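Local atomic coordinates of transcriptional regulator, BadM/Rrf2 family (Thermincola potens, PDB entry 4CIC), a protein that probably binds DNA as a helix-turn-helix transcription factor of the Rrf2 family, an IscR linked to the regulation of iron-sulfur cluster biogenesis. Residues F19-H24 with G28-K33. The protein carries 3 engineered substitutions. Sequence-based numbering, arbitrary orientation.
Sequences FDLAQH and GPVSLK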
ATOM      1  N   PHE A  19     -16.058   4.270  11.503  1.00 15.47           N
ATOM      2  CA  PHE A  19     -17.222   4.292  10.626  1.00 16.96           C
ATOM      3  C   PHE A  19     -18.492   3.925  11.401  1.00 22.33           C
ATOM      4  O   PHE A  19     -19.553   4.521  11.196  1.00 20.26           O
ATOM      5  CB  PHE A  19     -17.045   3.398   9.393  1.00 20.92           C
ATOM      6  CG  PHE A  19     -18.216   3.456   8.458  1.00 18.18           C
ATOM      7  CD1 PHE A  19     -18.528   4.637   7.792  1.00 21.29           C
ATOM      8  CD2 PHE A  19     -19.032   2.357   8.286  1.00 22.55           C
ATOM      9  CE1 PHE A  19     -19.650   4.710   6.950  1.00 19.48           C
ATOM     10  CE2 PHE A  19     -20.146   2.425   7.460  1.00 32.78           C
ATOM     11  CZ  PHE A  19     -20.440   3.604   6.777  1.00 24.83           C
ATOM     12  N   ASP A  20     -18.390   2.941  12.284  1.00 17.57           N
ATOM     13  CA  ASP A  20     -19.552   2.589  13.120  1.00 18.76           C
ATOM     14  C   ASP A  20     -19.986   3.807  13.932  1.00 18.66           C
ATOM     15  O   ASP A  20     -21.197   4.131  14.015  1.00 20.41           O
ATOM     16  CB  ASP A  20     -19.211   1.393  14.019  1.00 22.44           C
ATOM     17  CG  ASP A  20     -20.407   0.913  14.851  1.00 24.70           C
ATOM     18  OD1 ASP A  20     -20.805   1.620  15.798  1.00 26.58           O
ATOM     19  OD2 ASP A  20     -20.934  -0.190  14.552  1.00 31.73           O
ATOM     20  N   LEU A  21     -19.032   4.514  14.534  1.00 18.00           N
ATOM     21  CA  LEU A  21     -19.391   5.765  15.214  1.00 21.06           C
ATOM     22  C   LEU A  21     -20.027   6.803  14.276  1.00 20.54           C
ATOM     23  O   LEU A  21     -20.983   7.493  14.651  1.00 20.05           O
ATOM     24  CB  LEU A  21     -18.176   6.362  15.927  1.00 16.56           C
ATOM     25  CG  LEU A  21     -17.662   5.544  17.112  1.00 17.05           C
ATOM     26  CD1 LEU A  21     -16.312   6.078  17.583  1.00 23.35           C
ATOM     27  CD2 LEU A  21     -18.690   5.683  18.258  1.00 17.87           C
ATOM     28  N   ALA A  22     -19.526   6.907  13.046  1.00 17.48           N
ATOM     29  CA  ALA A  22     -20.137   7.822  12.071  1.00 19.39           C
ATOM     30  C   ALA A  22     -21.600   7.470  11.798  1.00 21.09           C
ATOM     31  O   ALA A  22     -22.465   8.362  11.676  1.00 20.91           O
ATOM     32  CB  ALA A  22     -19.325   7.837  10.740  1.00 18.02           C
ATOM     33  N   GLN A  23     -21.873   6.169  11.702  1.00 19.47           N
ATOM     34  CA  GLN A  23     -23.235   5.670  11.459  1.00 17.41           C
ATOM     35  C   GLN A  23     -24.170   5.969  12.606  1.00 20.27           C
ATOM     36  O   GLN A  23     -25.380   5.972  12.420  1.00 24.64           O
ATOM     37  CB  GLN A  23     -23.235   4.159  11.226  1.00 20.41           C
ATOM     38  CG  GLN A  23     -22.612   3.818   9.866  1.00 21.97           C
ATOM     39  CD  GLN A  23     -22.653   2.326   9.549  1.00 37.21           C
ATOM     40  OE1 GLN A  23     -21.996   1.517  10.209  1.00 36.08           O
ATOM     41  NE2 GLN A  23     -23.416   1.960   8.524  1.00 34.96           N
ATOM     42  N   HIS A  24     -23.614   6.219  13.785  1.00 18.64           N
ATOM     43  CA  HIS A  24     -24.460   6.509  14.950  1.00 21.19           C
ATOM     44  C   HIS A  24     -24.349   7.945  15.448  1.00 22.35           C
ATOM     45  O   HIS A  24     -24.887   8.283  16.509  1.00 23.70           O
ATOM     46  CB  HIS A  24     -24.121   5.535  16.084  1.00 23.33           C
ATOM     47  CG  HIS A  24     -24.476   4.115  15.768  1.00 24.57           C
ATOM     48  ND1 HIS A  24     -23.637   3.273  15.082  1.00 25.96           N
ATOM     49  CD2 HIS A  24     -25.597   3.398  16.040  1.00 24.13           C
ATOM     50  CE1 HIS A  24     -24.218   2.091  14.938  1.00 31.62           C
ATOM     51  NE2 HIS A  24     -25.407   2.145  15.511  1.00 28.43           N
ATOM     52  N   GLY A  28     -26.463   9.631  18.714  1.00 26.89           N
ATOM     53  CA  GLY A  28     -25.778   9.851  19.976  1.00 24.36           C
ATOM     54  C   GLY A  28     -24.838   8.730  20.380  1.00 27.83           C
ATOM     55  O   GLY A  28     -24.547   7.832  19.593  1.00 24.60           O
ATOM     56  N   PRO A  29     -24.345   8.781  21.620  1.00 24.36           N
ATOM     57  CA  PRO A  29     -23.365   7.823  22.150  1.00 23.31           C
ATOM     58  C   PRO A  29     -23.752   6.368  22.082  1.00 27.78           C
ATOM     59  O   PRO A  29     -24.907   6.017  22.307  1.00 26.54           O
ATOM     60  CB  PRO A  29     -23.221   8.237  23.621  1.00 30.16           C
ATOM     61  CG  PRO A  29     -24.353   9.157  23.886  1.00 30.55           C
ATOM     62  CD  PRO A  29     -24.678   9.819  22.608  1.00 30.81           C
ATOM     63  N   VAL A  30     -22.771   5.523  21.758  1.00 20.68           N
ATOM     64  CA  VAL A  30     -22.970   4.084  21.810  1.00 22.41           C
ATOM     65  C   VAL A  30     -21.868   3.445  22.643  1.00 30.13           C
ATOM     66  O   VAL A  30     -20.797   4.018  22.828  1.00 27.33           O
ATOM     67  CB  VAL A  30     -23.010   3.457  20.406  1.00 23.01           C
ATOM     68  CG1 VAL A  30     -24.221   3.978  19.635  1.00 27.51           C
ATOM     69  CG2 VAL A  30     -21.709   3.760  19.648  1.00 24.84           C
ATOM     70  N   SER A  31     -22.136   2.255  23.160  1.00 27.01           N
ATOM     71  CA  SER A  31     -21.156   1.576  23.986  1.00 27.87           C
ATOM     72  C   SER A  31     -20.098   0.904  23.121  1.00 29.08           C
ATOM     73  O   SER A  31     -20.356   0.552  21.965  1.00 30.90           O
ATOM     74  CB  SER A  31     -21.836   0.525  24.855  1.00 34.72           C
ATOM     75  OG  SER A  31     -22.374  -0.512  24.056  1.00 32.92           O
ATOM     76  N   LEU A  32     -18.907   0.707  23.677  1.00 33.80           N
ATOM     77  CA  LEU A  32     -17.881  -0.035  22.956  1.00 38.92           C
ATOM     78  C   LEU A  32     -18.329  -1.465  22.675  1.00 26.86           C
ATOM     79  O   LEU A  32     -18.051  -2.006  21.612  1.00 25.15           O
ATOM     80  CB  LEU A  32     -16.544  -0.027  23.702  1.00 41.35           C
ATOM     81  CG  LEU A  32     -15.800   1.306  23.633  1.00 48.20           C
ATOM     82  CD1 LEU A  32     -14.332   1.128  23.994  1.00 49.33           C
ATOM     83  CD2 LEU A  32     -15.949   1.931  22.247  1.00 46.72           C
ATOM     84  N   LYS A  33     -19.030  -2.073  23.627  1.00 27.66           N
ATOM     85  CA  LYS A  33     -19.541  -3.427  23.419  1.00 25.31           C
ATOM     86  C   LYS A  33     -20.419  -3.510  22.171  1.00 26.42           C
ATOM     87  O   LYS A  33     -20.328  -4.474  21.406  1.00 27.46           O
ATOM     88  CB  LYS A  33     -20.328  -3.916  24.636  1.00 38.92           C
ATOM     89  CG  LYS A  33     -20.939  -5.291  24.435  1.00 47.65           C
ATOM     90  CD  LYS A  33     -21.873  -5.668  25.576  1.00 54.38           C
ATOM     91  CE  LYS A  33     -22.578  -6.987  25.287  1.00 61.09           C
ATOM     92  NZ  LYS A  33     -23.471  -7.401  26.405  1.00 67.06           N
TER
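In the winged helix-turn-helix domain of this Rrf2-type regulator, the loop joining helix 9-23 to helix 32-39 folds back so that Val30 packs against His24 and Leu21, a compact example of how a short interhelical connection is held by one backbone bond and by the packing of a single valine. Across the first part of the connection, Gly28 N donates to His24 O over 3.0 Å, with the donor nearly in line with the carbonyl bond (167° at the oxygen). At the backbone angles of Gly28 (phi 114°), a CB would be jammed against the carbonyl O of the residue before and would clash with Pro29 CD.

Val30 then divides its two methyls between two partners. CG1 meets His24 obliquely, 3.9 Å from His24 CG and equally near His24 CB, while CG2 reaches Leu21 CD2 at 3.8 Å. The imidazole is itself fastened to the last turn of helix 9-23: with CG beside the backbone N (chi1 -66°), ND1 points back to Asp20 O, 2.8 Å away, along an almost straight bond lying in the ring plane. Replacing His24 by alanine is likely to leave Val30 CG1 without the imidazole it packs on, and Asp20 O without this side-chain donor.

Deeper in, the Asp20 carboxylate forms a salt bridge with Arg38 and accepts a hydrogen bond from Gln39, while Leu21 touches Ile35, so the same helix end also grips helix 32-39. Val30 is joined to Tyr69 of strand 68-71 by backbone hydrogen bonding, and Ser31 follows as the N-cap of helix 32-39, the helix that opens the helix-turn-helix pair with helix 43-55 in the winged-helix fold.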